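Local coordinates for protein light Chain (Clostridium botulinum, PDB 6BVD) that probably cleaves a neuronal SNARE protein, acting as the zinc-dependent protease domain of the mosaic botulinum neurotoxin type HA, at residues Lys260-Ser264 with Ala265-Thr269; Val278-Ser281 with Ile282-Gln285; Glu229-His232 with Val233-Leu237; Leu268-Gly271 with Gly272-Asn276; Val251-Ser254 with Tyr255-Val258. All blocks are in the same frame, centred on the assembly; numbering follows the deposited sequence.

Contact 1: Lys260-Ser264 with Ala265-Thr269; sequences KPITS and AEFLT
Glu266 reaches back from the first turn of helix 264-270 onto Ile262 and Thr263, the strand residues that lead into it. Its CB lies 3.8 Å from Thr263 O and nearly as close to Ile262 CG2. CG touches two methyls, 3.6 Å from Ile262 CG2 and 3.7 Å from Thr263 CG2. Beyond CG the chain bends (chi2 -70°), and the carboxylate turns to the zinc ion, which OE1 binds. The backbone is pinned at the same place: Glu266 N donates to Thr263 O (3.1 Å). Thr263 is the N-cap, its OG1 taking a weak but straight bond from Ala265 N (3.3 Å); OG1 is also bonded to Glu244 O. Leu268 N donates to Ser264 O (3.2 Å), while Ser264 OG bonds to Tyr245 O. Ile262 O lies at the edge of the Phe267 ring, in its plane, and Ile262 CG2 packs 4.0 Å from Phe267 CE2. Glu266 completes the protein's zinc ligands with His228 and His232, a glutamate from a second helix joining the two HExxH histidines, as in gluzincin metalloproteases.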
loop_
_atom_site.group_PDB
_atom_site.type_symbol
_atom_site.label_atom_id
_atom_site.label_comp_id
_atom_site.label_asym_id
_atom_site.label_seq_id
_atom_site.Cartn_x
_atom_site.Cartn_y
_atom_site.Cartn_z
ATOM N N LYS A 260 23.243 4.590 -32.865
ATOM C CA LYS A 260 24.446 5.388 -32.643
ATOM C C LYS A 260 25.248 4.841 -31.450
ATOM O O LYS A 260 24.757 3.973 -30.715
ATOM C CB LYS A 260 24.047 6.845 -32.397
ATOM C CG LYS A 260 23.182 6.969 -31.136
ATOM C CD LYS A 260 22.579 8.351 -30.929
ATOM C CE LYS A 260 21.501 8.295 -29.850
ATOM N NZ LYS A 260 21.265 9.621 -29.215
ATOM N N PRO A 261 26.500 5.313 -31.271
ATOM C CA PRO A 261 27.136 4.960 -29.990
ATOM C C PRO A 261 26.402 5.568 -28.789
ATOM O O PRO A 261 25.768 6.641 -28.879
ATOM C CB PRO A 261 28.553 5.516 -30.115
ATOM C CG PRO A 261 28.572 6.291 -31.470
ATOM C CD PRO A 261 27.473 5.762 -32.283
ATOM N N ILE A 262 26.492 4.849 -27.683
ATOM C CA ILE A 262 25.739 5.127 -26.443
ATOM C C ILE A 262 26.718 5.199 -25.264
ATOM O O ILE A 262 27.589 4.339 -25.150
ATOM C CB ILE A 262 24.676 4.001 -26.189
ATOM C CG1 ILE A 262 23.583 3.997 -27.263
ATOM C CG2 ILE A 262 24.017 4.137 -24.803
ATOM C CD1 ILE A 262 22.816 5.294 -27.365
ATOM N N THR A 263 26.570 6.172 -24.353
ATOM C CA THR A 263 27.481 6.238 -23.196
ATOM C C THR A 263 27.538 4.904 -22.439
ATOM O O THR A 263 26.511 4.239 -22.276
ATOM C CB THR A 263 27.082 7.371 -22.182
ATOM O OG1 THR A 263 27.968 7.309 -21.057
ATOM C CG2 THR A 263 25.669 7.193 -21.672
ATOM N N SER A 264 28.745 4.515 -22.004
ATOM C CA SER A 264 28.955 3.284 -21.233
ATOM C C SER A 264 28.079 3.226 -19.983
ATOM O O SER A 264 27.833 2.141 -19.458
ATOM C CB SER A 264 30.412 3.142 -20.790
ATOM O OG SER A 264 31.239 2.753 -21.867
ATOM N N ALA A 265 27.640 4.397 -19.511
ATOM C CA ALA A 265 26.820 4.477 -18.285
ATOM C C ALA A 265 25.455 3.790 -18.439
ATOM O O ALA A 265 24.896 3.306 -17.455
ATOM C CB ALA A 265 26.614 5.964 -17.840
ATOM N N GLU A 266 24.897 3.765 -19.655
ATOM C CA GLU A 266 23.593 3.107 -19.814
ATOM C C GLU A 266 23.752 1.619 -19.614
ATOM O O GLU A 266 22.864 0.969 -19.053
ATOM C CB GLU A 266 22.959 3.371 -21.177
ATOM C CG GLU A 266 22.753 4.850 -21.490
ATOM C CD GLU A 266 21.686 5.539 -20.668
ATOM O OE1 GLU A 266 21.013 4.906 -19.812
ATOM O OE2 GLU A 266 21.531 6.756 -20.901
ATOM N N PHE A 267 24.874 1.063 -20.075
ATOM C CA PHE A 267 25.035 -0.397 -19.920
ATOM C C PHE A 267 25.341 -0.744 -18.457
ATOM O O PHE A 267 24.915 -1.800 -17.956
ATOM C CB PHE A 267 26.116 -0.914 -20.847
ATOM C CG PHE A 267 25.835 -0.629 -22.304
ATOM C CD1 PHE A 267 24.958 -1.429 -23.029
ATOM C CD2 PHE A 267 26.373 0.501 -22.920
ATOM C CE1 PHE A 267 24.687 -1.165 -24.369
ATOM C CE2 PHE A 267 26.106 0.780 -24.253
ATOM C CZ PHE A 267 25.257 -0.042 -24.981
ATOM N N LEU A 268 26.076 0.131 -17.764
ATOM C CA LEU A 268 26.369 -0.117 -16.351
ATOM C C LEU A 268 25.101 0.054 -15.535
ATOM O O LEU A 268 24.916 -0.606 -14.495
ATOM C CB LEU A 268 27.469 0.813 -15.827
ATOM C CG LEU A 268 28.849 0.701 -16.475
ATOM C CD1 LEU A 268 29.774 1.822 -15.960
ATOM C CD2 LEU A 268 29.484 -0.680 -16.279
ATOM N N THR A 269 24.212 0.925 -16.001
ATOM C CA THR A 269 22.983 1.152 -15.263
ATOM C C THR A 269 22.038 -0.054 -15.452
ATOM O O THR A 269 21.403 -0.526 -14.495
ATOM C CB THR A 269 22.313 2.439 -15.690
ATOM O OG1 THR A 269 23.144 3.552 -15.275
ATOM C CG2 THR A 269 20.925 2.572 -15.036
#

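Contact 2: Val278-Ser281 with Ile282-Gln285; sequences VPQS and IQSQ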
loop_
_atom_site.group_PDB
_atom_site.type_symbol
_atom_site.label_atom_id
_atom_site.label_comp_id
_atom_site.label_asym_id
_atom_site.label_seq_id
_atom_site.Cartn_x
_atom_site.Cartn_y
_atom_site.Cartn_z
ATOM N N VAL A 278 30.612 -3.156 -22.046
ATOM C CA VAL A 278 31.594 -2.101 -21.809
ATOM C C VAL A 278 32.973 -2.710 -21.753
ATOM O O VAL A 278 33.219 -3.581 -20.915
ATOM C CB VAL A 278 31.320 -1.332 -20.477
ATOM C CG1 VAL A 278 32.291 -0.130 -20.310
ATOM C CG2 VAL A 278 29.898 -0.863 -20.456
ATOM N N PRO A 279 33.882 -2.262 -22.654
ATOM C CA PRO A 279 35.262 -2.754 -22.703
ATOM C C PRO A 279 35.999 -2.615 -21.392
ATOM O O PRO A 279 35.866 -1.587 -20.685
ATOM C CB PRO A 279 35.915 -1.865 -23.769
ATOM C CG PRO A 279 34.784 -1.440 -24.654
ATOM C CD PRO A 279 33.587 -1.322 -23.750
ATOM N N GLN A 280 36.841 -3.604 -21.113
ATOM C CA GLN A 280 37.655 -3.618 -19.898
ATOM C C GLN A 280 38.482 -2.342 -19.670
ATOM O O GLN A 280 38.640 -1.899 -18.515
ATOM C CB GLN A 280 38.618 -4.799 -19.942
ATOM C CG GLN A 280 39.035 -5.243 -18.584
ATOM C CD GLN A 280 37.809 -5.618 -17.761
ATOM O OE1 GLN A 280 37.522 -5.002 -16.729
ATOM N NE2 GLN A 280 37.054 -6.607 -18.246
ATOM N N SER A 281 39.047 -1.785 -20.752
ATOM C CA SER A 281 39.868 -0.582 -20.647
ATOM C C SER A 281 39.052 0.633 -20.221
ATOM O O SER A 281 39.560 1.505 -19.498
ATOM C CB SER A 281 40.601 -0.292 -21.967
ATOM O OG SER A 281 39.728 -0.422 -23.067
ATOM N N ILE A 282 37.819 0.725 -20.706
ATOM C CA ILE A 282 36.903 1.792 -20.268
ATOM C C ILE A 282 36.474 1.555 -18.817
ATOM O O ILE A 282 36.416 2.483 -18.009
ATOM C CB ILE A 282 35.654 1.903 -21.158
ATOM C CG1 ILE A 282 36.028 2.535 -22.490
ATOM C CG2 ILE A 282 34.533 2.755 -20.497
ATOM C CD1 ILE A 282 34.845 2.750 -23.372
ATOM N N GLN A 283 36.206 0.310 -18.456
ATOM C CA GLN A 283 35.849 0.037 -17.056
ATOM C C GLN A 283 36.974 0.428 -16.084
ATOM O O GLN A 283 36.705 0.987 -14.998
ATOM C CB GLN A 283 35.479 -1.443 -16.870
ATOM C CG GLN A 283 34.260 -1.875 -17.662
ATOM C CD GLN A 283 33.672 -3.186 -17.168
ATOM O OE1 GLN A 283 33.548 -3.394 -15.966
ATOM N NE2 GLN A 283 33.318 -4.082 -18.097
ATOM N N SER A 284 38.223 0.211 -16.487
ATOM C CA SER A 284 39.358 0.633 -15.672
ATOM C C SER A 284 39.569 2.154 -15.686
ATOM O O SER A 284 39.938 2.745 -14.653
ATOM C CB SER A 284 40.635 -0.062 -16.124
ATOM O OG SER A 284 40.573 -1.450 -15.798
ATOM N N GLN A 285 39.338 2.790 -16.831
ATOM C CA GLN A 285 39.408 4.257 -16.893
ATOM C C GLN A 285 38.431 4.924 -15.899
ATOM O O GLN A 285 38.819 5.850 -15.153
ATOM C CB GLN A 285 39.097 4.753 -18.296
ATOM C CG GLN A 285 40.282 4.916 -19.192
ATOM C CD GLN A 285 39.865 5.439 -20.554
ATOM O OE1 GLN A 285 38.803 5.074 -21.069
ATOM N NE2 GLN A 285 40.683 6.315 -21.133
#
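Val278 meets Gln283 through two torsions: Val278 CG1 stands trans to its own backbone N (chi1 -175°), and Gln283 CG lies beside its N (chi1 -63°) with the rest of the chain drawn out straight. The amide is thereby carried back past the start of helix 280-301. NE2 donates to Val278 O at 2.9 Å in a nearly straight bond (166°); the acceptor lies close to the amide plane, while the donor is tilted from the plane of the carbonyl. On the way, the aliphatic part of Gln283 runs obliquely over the valine, Gln283 CG 3.7 Å from Val278 CG1. The same CG1 methyl touches Ile282 CG2, also at 3.7 Å, the two side chains crossing at about a right angle. Pro279 holds the N-cap position, and its carbonyl receives Gln283 N (2.9 Å). Gln283 thus donates to two successive carbonyls, one through its main chain and one through its side chain. Regular helical bonds follow: Ser284 N to Gln280 O (3.0 Å), backed by a weak one from Ser284 OG, and Gln285 N to Ser281 O (3.0 Å). Val278 and Ile282 also lie against Ser264 of helix 264-270 and Ile247 of strand 246-247, so the apolar side of this turn faces the fold. The chemistry implies a helix start clasped from inside its own first turn: a proline brings no side-chain acceptor to the N-cap, and the glutamine instead ties down the carbonyl before it, which is consistent with the nitrogen end of the amide facing that carbonyl.

Contact 3: Glu229-His232 with Val233-Leu237; sequences ELIH and VLHGL. With ACT (acetate ion), chain F.
Glu229 O accepts from Val233 N, and the next three residues repeat the pattern, giving a run of helical bonds in the second half of helix 222-237, which carries the HExxH zinc motif. Val233 N to Glu229 O is 3.1 Å, and Leu234 N to Leu230 O, His235 N to Ile231 O and Gly236 N to His232 O are of much the same length. On the face turned to Thr269 of helix 264-270, Ile231 and His235 lie side by side and point the same way. With CG beside its backbone N (chi1 -60°), the His235 ring rests over the preceding turn: Ile231 O stands 3.3 Å above the ring plane, over its centre, and Ile231 CG2 is 3.5 Å from His235 CE1. Tyr349 also stacks on this imidazole. His232 binds the zinc ion through NE2, together with His228 NE2 and Glu266 OE1, and the His228 ring meets that of His232 nearly at a right angle. Glu229, the glutamate of the motif, is held at OE1 by Thr169 OG1. Toward helix 104-115 and strand 193-196, Val233 CG2 packs against Leu230 CD2 (4.3 Å) and lies close over Glu229 O, with Met193 and Ile113 beyond. The two histidines are joined by an acetate ion, probably from the crystallisation liquor, which Ile242 N also binds. One acetate oxygen accepts from both ND1-H groups at the ring edges, in plane and almost straight: His232 ND1 to OXT is 2.8 Å (174°), and His235 ND1 to OXT is 2.6 Å (175°).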
loop_
_atom_site.group_PDB
_atom_site.type_symbol
_atom_site.label_atom_id
_atom_site.label_comp_id
_atom_site.label_asym_id
_atom_site.label_seq_id
_atom_site.Cartn_x
_atom_site.Cartn_y
_atom_site.Cartn_z
ATOM N N GLU A 229 15.933 5.746 -13.516
ATOM C CA GLU A 229 16.346 7.161 -13.439
ATOM C C GLU A 229 17.027 7.468 -12.078
ATOM O O GLU A 229 17.983 8.218 -12.011
ATOM C CB GLU A 229 15.136 8.095 -13.663
ATOM C CG GLU A 229 14.588 7.994 -15.074
ATOM C CD GLU A 229 15.683 8.065 -16.166
ATOM O OE1 GLU A 229 16.412 9.089 -16.241
ATOM O OE2 GLU A 229 15.810 7.123 -16.990
ATOM N N LEU A 230 16.548 6.868 -10.998
ATOM C CA LEU A 230 17.175 7.075 -9.682
ATOM C C LEU A 230 18.600 6.536 -9.629
ATOM O O LEU A 230 19.435 7.037 -8.884
ATOM C CB LEU A 230 16.341 6.438 -8.565
ATOM C CG LEU A 230 15.063 7.187 -8.207
ATOM C CD1 LEU A 230 14.301 6.491 -7.103
ATOM C CD2 LEU A 230 15.414 8.656 -7.823
ATOM N N ILE A 231 18.908 5.532 -10.445
ATOM C CA ILE A 231 20.271 5.049 -10.490
ATOM C C ILE A 231 21.217 6.115 -11.107
ATOM O O ILE A 231 22.330 6.310 -10.609
ATOM C CB ILE A 231 20.340 3.723 -11.250
ATOM C CG1 ILE A 231 19.609 2.661 -10.437
ATOM C CG2 ILE A 231 21.781 3.357 -11.526
ATOM C CD1 ILE A 231 19.336 1.352 -11.246
ATOM N N HIS A 232 20.764 6.772 -12.180
ATOM C CA HIS A 232 21.492 7.907 -12.769
ATOM C C HIS A 232 21.678 9.058 -11.736
ATOM O O HIS A 232 22.716 9.697 -11.717
ATOM C CB HIS A 232 20.757 8.476 -13.987
ATOM C CG HIS A 232 20.773 7.603 -15.217
ATOM N ND1 HIS A 232 21.920 7.058 -15.742
ATOM C CD2 HIS A 232 19.775 7.245 -16.057
ATOM C CE1 HIS A 232 21.629 6.372 -16.835
ATOM N NE2 HIS A 232 20.326 6.476 -17.047
ATOM N N VAL A 233 20.640 9.356 -10.962
ATOM C CA VAL A 233 20.714 10.395 -9.907
ATOM C C VAL A 233 21.820 10.024 -8.940
ATOM O O VAL A 233 22.695 10.807 -8.616
ATOM C CB VAL A 233 19.377 10.485 -9.146
ATOM C CG1 VAL A 233 19.461 11.378 -7.827
ATOM C CG2 VAL A 233 18.285 10.903 -10.052
ATOM N N LEU A 234 21.802 8.763 -8.518
ATOM C CA LEU A 234 22.779 8.257 -7.583
ATOM C C LEU A 234 24.201 8.431 -8.078
ATOM O O LEU A 234 25.103 8.794 -7.288
ATOM C CB LEU A 234 22.506 6.771 -7.271
ATOM C CG LEU A 234 23.338 6.223 -6.116
ATOM C CD1 LEU A 234 23.020 6.980 -4.822
ATOM C CD2 LEU A 234 23.031 4.726 -5.910
ATOM N N HIS A 235 24.443 8.154 -9.362
ATOM C CA HIS A 235 25.758 8.364 -9.904
ATOM C C HIS A 235 26.102 9.870 -9.801
ATOM O O HIS A 235 27.220 10.231 -9.470
ATOM C CB HIS A 235 25.855 7.882 -11.378
ATOM C CG HIS A 235 25.565 6.403 -11.539
ATOM N ND1 HIS A 235 25.055 5.862 -12.704
ATOM C CD2 HIS A 235 25.765 5.372 -10.698
ATOM C CE1 HIS A 235 24.922 4.550 -12.557
ATOM N NE2 HIS A 235 25.343 4.218 -11.348
ATOM N N GLY A 236 25.136 10.721 -10.110
ATOM C CA GLY A 236 25.399 12.175 -10.058
ATOM C C GLY A 236 25.703 12.674 -8.622
ATOM O O GLY A 236 26.567 13.502 -8.410
ATOM N N LEU A 237 24.977 12.149 -7.651
ATOM C CA LEU A 237 25.159 12.532 -6.242
ATOM C C LEU A 237 26.551 12.139 -5.763
ATOM O O LEU A 237 27.185 12.847 -4.973
ATOM C CB LEU A 237 24.074 11.894 -5.344
ATOM C CG LEU A 237 22.665 12.470 -5.505
ATOM C CD1 LEU A 237 21.654 11.771 -4.623
ATOM C CD2 LEU A 237 22.652 14.008 -5.164
HETATM C C ACT F . 25.287 8.082 -15.496
HETATM O O ACT F . 26.492 8.221 -15.190
HETATM O OXT ACT F . 24.559 7.309 -14.834
HETATM C CH3 ACT F . 24.712 8.845 -16.662
#

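Contact 4: Leu268-Gly271 with Gly272-Asn276; sequences LTFG and GRDRN
Phe270 and Gly271 meet Asp274 where helix 264-270 terminates at a C-terminal glycine, Gly271, the first residue to leave helical geometry, with positive phi (84°). Gly272 also has positive phi, and the pair reverses the chain so that the following residues fold back beside the helix end. Gly272 O takes a weak bond from Arg275 N (3.4 Å). Arg273 points away from the helix, its main chain serving the new turn by accepting Asn276 N at O (3.1 Å). Asp274 turns inward. Its N makes a weak, bent bond to Gly271 O (3.0 Å), and CB comes to 3.3 Å from the same oxygen. The carboxylate then lies obliquely against Phe270, the two planes 39° apart and OD2 3.7 Å from Phe270 CB; Tyr368 N bonds to OD2 and fixes that oxygen. Phe270 CB points toward the following residues, and with CG trans to the backbone N (chi1 -174°) the ring lies beside Asp274; helix 353-360 packs on it through Glu353 and Phe354. Arg275 CG lies beside Gly271 CA and, more loosely, Leu268 CD2; the chain then runs extended to NE, while NH2 reaches Tyr349 O. A water bridges the two segments, donating to Leu268 O at 2.7 Å and accepting from Arg275 NE at 3.0 Å.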
loop_
_atom_site.group_PDB
_atom_site.type_symbol
_atom_site.label_atom_id
_atom_site.label_comp_id
_atom_site.label_asym_id
_atom_site.label_seq_id
_atom_site.Cartn_x
_atom_site.Cartn_y
_atom_site.Cartn_z
ATOM N N LEU A 268 26.076 0.131 -17.764
ATOM C CA LEU A 268 26.369 -0.117 -16.351
ATOM C C LEU A 268 25.101 0.054 -15.535
ATOM O O LEU A 268 24.916 -0.606 -14.495
ATOM C CB LEU A 268 27.469 0.813 -15.827
ATOM C CG LEU A 268 28.849 0.701 -16.475
ATOM C CD1 LEU A 268 29.774 1.822 -15.960
ATOM C CD2 LEU A 268 29.484 -0.680 -16.279
ATOM N N THR A 269 24.212 0.925 -16.001
ATOM C CA THR A 269 22.983 1.152 -15.263
ATOM C C THR A 269 22.038 -0.054 -15.452
ATOM O O THR A 269 21.403 -0.526 -14.495
ATOM C CB THR A 269 22.313 2.439 -15.690
ATOM O OG1 THR A 269 23.144 3.552 -15.275
ATOM C CG2 THR A 269 20.925 2.572 -15.036
ATOM N N PHE A 270 21.976 -0.582 -16.672
ATOM C CA PHE A 270 21.179 -1.784 -16.877
ATOM C C PHE A 270 21.759 -2.946 -16.075
ATOM O O PHE A 270 21.034 -3.632 -15.377
ATOM C CB PHE A 270 21.085 -2.183 -18.362
ATOM C CG PHE A 270 20.138 -3.345 -18.573
ATOM C CD1 PHE A 270 18.781 -3.117 -18.736
ATOM C CD2 PHE A 270 20.587 -4.655 -18.479
ATOM C CE1 PHE A 270 17.881 -4.180 -18.883
ATOM C CE2 PHE A 270 19.684 -5.737 -18.615
ATOM C CZ PHE A 270 18.340 -5.485 -18.825
ATOM N N GLY A 271 23.069 -3.157 -16.150
ATOM C CA GLY A 271 23.694 -4.219 -15.373
ATOM C C GLY A 271 23.609 -5.575 -16.078
ATOM O O GLY A 271 23.520 -5.630 -17.315
ATOM N N GLY A 272 23.660 -6.656 -15.290
ATOM C CA GLY A 272 23.575 -8.022 -15.799
ATOM C C GLY A 272 24.618 -8.242 -16.888
ATOM O O GLY A 272 25.765 -7.835 -16.745
ATOM N N ARG A 273 24.197 -8.822 -18.005
ATOM C CA ARG A 273 25.117 -9.103 -19.099
ATOM C C ARG A 273 25.561 -7.835 -19.838
ATOM O O ARG A 273 26.575 -7.851 -20.542
ATOM C CB ARG A 273 24.504 -10.099 -20.083
ATOM C CG ARG A 273 24.554 -11.535 -19.581
ATOM C CD ARG A 273 24.748 -12.525 -20.726
ATOM N NE ARG A 273 24.742 -13.914 -20.268
ATOM C CZ ARG A 273 25.778 -14.525 -19.693
ATOM N NH1 ARG A 273 26.893 -13.851 -19.404
ATOM N NH2 ARG A 273 25.671 -15.798 -19.331
ATOM N N ASP A 274 24.789 -6.748 -19.743
ATOM C CA ASP A 274 25.220 -5.503 -20.409
ATOM C C ASP A 274 26.562 -4.960 -19.906
ATOM O O ASP A 274 27.249 -4.217 -20.638
ATOM C CB ASP A 274 24.149 -4.430 -20.270
ATOM C CG ASP A 274 23.110 -4.496 -21.377
ATOM O OD1 ASP A 274 22.886 -5.595 -21.950
ATOM O OD2 ASP A 274 22.445 -3.455 -21.600
ATOM N N ARG A 275 26.953 -5.315 -18.683
ATOM C CA ARG A 275 28.257 -4.889 -18.162
ATOM C C ARG A 275 29.395 -5.342 -19.079
ATOM O O ARG A 275 30.389 -4.633 -19.264
ATOM C CB ARG A 275 28.488 -5.441 -16.753
ATOM C CG ARG A 275 27.751 -4.720 -15.657
ATOM C CD ARG A 275 28.446 -4.993 -14.310
ATOM N NE ARG A 275 27.752 -4.455 -13.130
ATOM C CZ ARG A 275 27.070 -5.200 -12.256
ATOM N NH1 ARG A 275 26.991 -6.525 -12.426
ATOM N NH2 ARG A 275 26.479 -4.634 -11.200
ATOM N N ASN A 276 29.234 -6.524 -19.679
ATOM C CA ASN A 276 30.292 -7.079 -20.504
ATOM C C ASN A 276 30.379 -6.407 -21.878
ATOM O O ASN A 276 31.339 -6.610 -22.613
ATOM C CB ASN A 276 30.084 -8.574 -20.651
ATOM C CG ASN A 276 30.080 -9.284 -19.299
ATOM O OD1 ASN A 276 30.778 -8.865 -18.357
ATOM N ND2 ASN A 276 29.268 -10.336 -19.184
HETATM O O HOH W 1 26.835 -1.589 -12.796
#

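Contact 5: Val251-Ser254 with Tyr255-Val258; sequences VVQS and YMKV
Gln253 and Met256 are joined by the backbone bond of the turn, Met256 N to Gln253 O at 2.9 Å. A second, weak bond runs the other way: Gln253 N points at Met256 SD (3.5 Å), which the extended side chain, CG beside its own backbone N (chi1 -69°), carries back over the turn. A water spans the mouth, donating to Gln253 O at 3.2 Å and to Met256 O at 2.6 Å, so Gln253 O is gripped twice. Aromatic contacts gather round Tyr255. Gln253 OE1 comes to its ring edge, 3.2 Å from Tyr255 CE2, with the amide steeply turned against the ring (73°), a polar approach to ring hydrogens; Met256 CG lies 3.6 Å above one face, offset toward the rim. Apolar contacts bring the two arms together: Val252 CG2 touches Val258 CG2 at 4.0 Å, the side chains slanting across one another, and Val252 CG1 lies beside Met256 CB. Tyr255 and Met256 also rest on Leu366 and Leu369, respectively, which join the loop to the body of the protein. The arrangement is a type I beta turn, placed in the surface loop between antiparallel strands 246-247 and 262-263.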
loop_
_atom_site.group_PDB
_atom_site.type_symbol
_atom_site.label_atom_id
_atom_site.label_comp_id
_atom_site.label_asym_id
_atom_site.label_seq_id
_atom_site.Cartn_x
_atom_site.Cartn_y
_atom_site.Cartn_z
ATOM N N VAL A 251 28.828 -7.539 -31.232
ATOM C CA VAL A 251 27.865 -8.169 -32.110
ATOM C C VAL A 251 26.474 -7.602 -31.885
ATOM O O VAL A 251 26.033 -7.477 -30.747
ATOM C CB VAL A 251 27.834 -9.687 -31.917
ATOM C CG1 VAL A 251 26.712 -10.307 -32.747
ATOM C CG2 VAL A 251 29.195 -10.272 -32.268
ATOM N N VAL A 252 25.819 -7.168 -32.953
ATOM C CA VAL A 252 24.434 -6.756 -32.821
ATOM C C VAL A 252 23.548 -7.999 -32.772
ATOM O O VAL A 252 23.420 -8.715 -33.753
ATOM C CB VAL A 252 23.997 -5.840 -33.963
ATOM C CG1 VAL A 252 22.496 -5.510 -33.829
ATOM C CG2 VAL A 252 24.855 -4.580 -33.957
ATOM N N GLN A 253 22.982 -8.278 -31.603
ATOM C CA GLN A 253 22.132 -9.442 -31.447
ATOM C C GLN A 253 20.716 -9.135 -31.931
ATOM O O GLN A 253 20.329 -7.970 -32.050
ATOM C CB GLN A 253 22.171 -9.908 -29.998
ATOM C CG GLN A 253 23.592 -10.249 -29.561
ATOM C CD GLN A 253 23.645 -10.821 -28.167
ATOM O OE1 GLN A 253 22.702 -10.683 -27.393
ATOM N NE2 GLN A 253 24.740 -11.495 -27.845
ATOM N N SER A 254 19.956 -10.184 -32.232
ATOM C CA SER A 254 18.660 -10.026 -32.898
ATOM C C SER A 254 17.672 -9.197 -32.080
ATOM O O SER A 254 16.786 -8.569 -32.654
ATOM C CB SER A 254 18.038 -11.391 -33.232
ATOM O OG SER A 254 18.093 -12.249 -32.113
ATOM N N TYR A 255 17.807 -9.212 -30.751
ATOM C CA TYR A 255 16.896 -8.466 -29.888
ATOM C C TYR A 255 17.185 -6.969 -29.875
ATOM O O TYR A 255 16.352 -6.180 -29.402
ATOM C CB TYR A 255 16.945 -8.998 -28.439
ATOM C CG TYR A 255 18.091 -8.474 -27.567
ATOM C CD1 TYR A 255 17.981 -7.254 -26.896
ATOM C CD2 TYR A 255 19.242 -9.236 -27.346
ATOM C CE1 TYR A 255 19.002 -6.777 -26.075
ATOM C CE2 TYR A 255 20.275 -8.760 -26.513
ATOM C CZ TYR A 255 20.135 -7.529 -25.877
ATOM O OH TYR A 255 21.143 -7.021 -25.071
ATOM N N MET A 256 18.383 -6.600 -30.313
ATOM C CA MET A 256 18.875 -5.215 -30.257
ATOM C C MET A 256 18.437 -4.338 -31.430
ATOM O O MET A 256 18.297 -4.822 -32.573
ATOM C CB MET A 256 20.405 -5.187 -30.199
ATOM C CG MET A 256 21.049 -5.699 -28.937
ATOM S SD MET A 256 22.839 -5.794 -29.177
ATOM C CE MET A 256 23.392 -6.347 -27.556
ATOM N N LYS A 257 18.236 -3.055 -31.141
ATOM C CA LYS A 257 18.096 -2.034 -32.167
ATOM C C LYS A 257 19.148 -0.927 -31.939
ATOM O O LYS A 257 19.011 -0.112 -31.020
ATOM C CB LYS A 257 16.680 -1.453 -32.182
ATOM C CG LYS A 257 16.433 -0.589 -33.402
ATOM C CD LYS A 257 15.313 0.407 -33.222
ATOM C CE LYS A 257 15.196 1.277 -34.467
ATOM N NZ LYS A 257 13.968 2.128 -34.439
ATOM N N VAL A 258 20.223 -0.943 -32.725
ATOM C CA VAL A 258 21.346 -0.022 -32.512
ATOM C C VAL A 258 21.369 1.083 -33.576
ATOM O O VAL A 258 21.245 0.790 -34.755
ATOM C CB VAL A 258 22.707 -0.759 -32.558
ATOM C CG1 VAL A 258 23.793 0.127 -31.979
ATOM C CG2 VAL A 258 22.650 -2.044 -31.761
HETATM O O HOH W 2 18.899 -6.470 -34.501
#

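Contacts 1 and 3 supply the zinc site from two helices: Glu266 OE1 lies 3.3 Å from His232 NE2, both binding the metal, and Thr269 OG1 packs 3.4 Å from His235 CE1. Contact 4 ends helix 264-270, sharing Leu268 and Thr269 with contact 1, and Phe270 stays about 8 Å from the zinc ion. Contact 2 opens the next helix; Val278 CG1 packs on Ser264 OG at 3.4 Å, while the Val278 side chain is about 12 Å from the zinc ion. Contact 5 lies farthest out, with the Tyr255 side chain about 14 Å from zinc; it touches contact 4, Tyr255 OH lying 3.8 Å from Asp274 OD1.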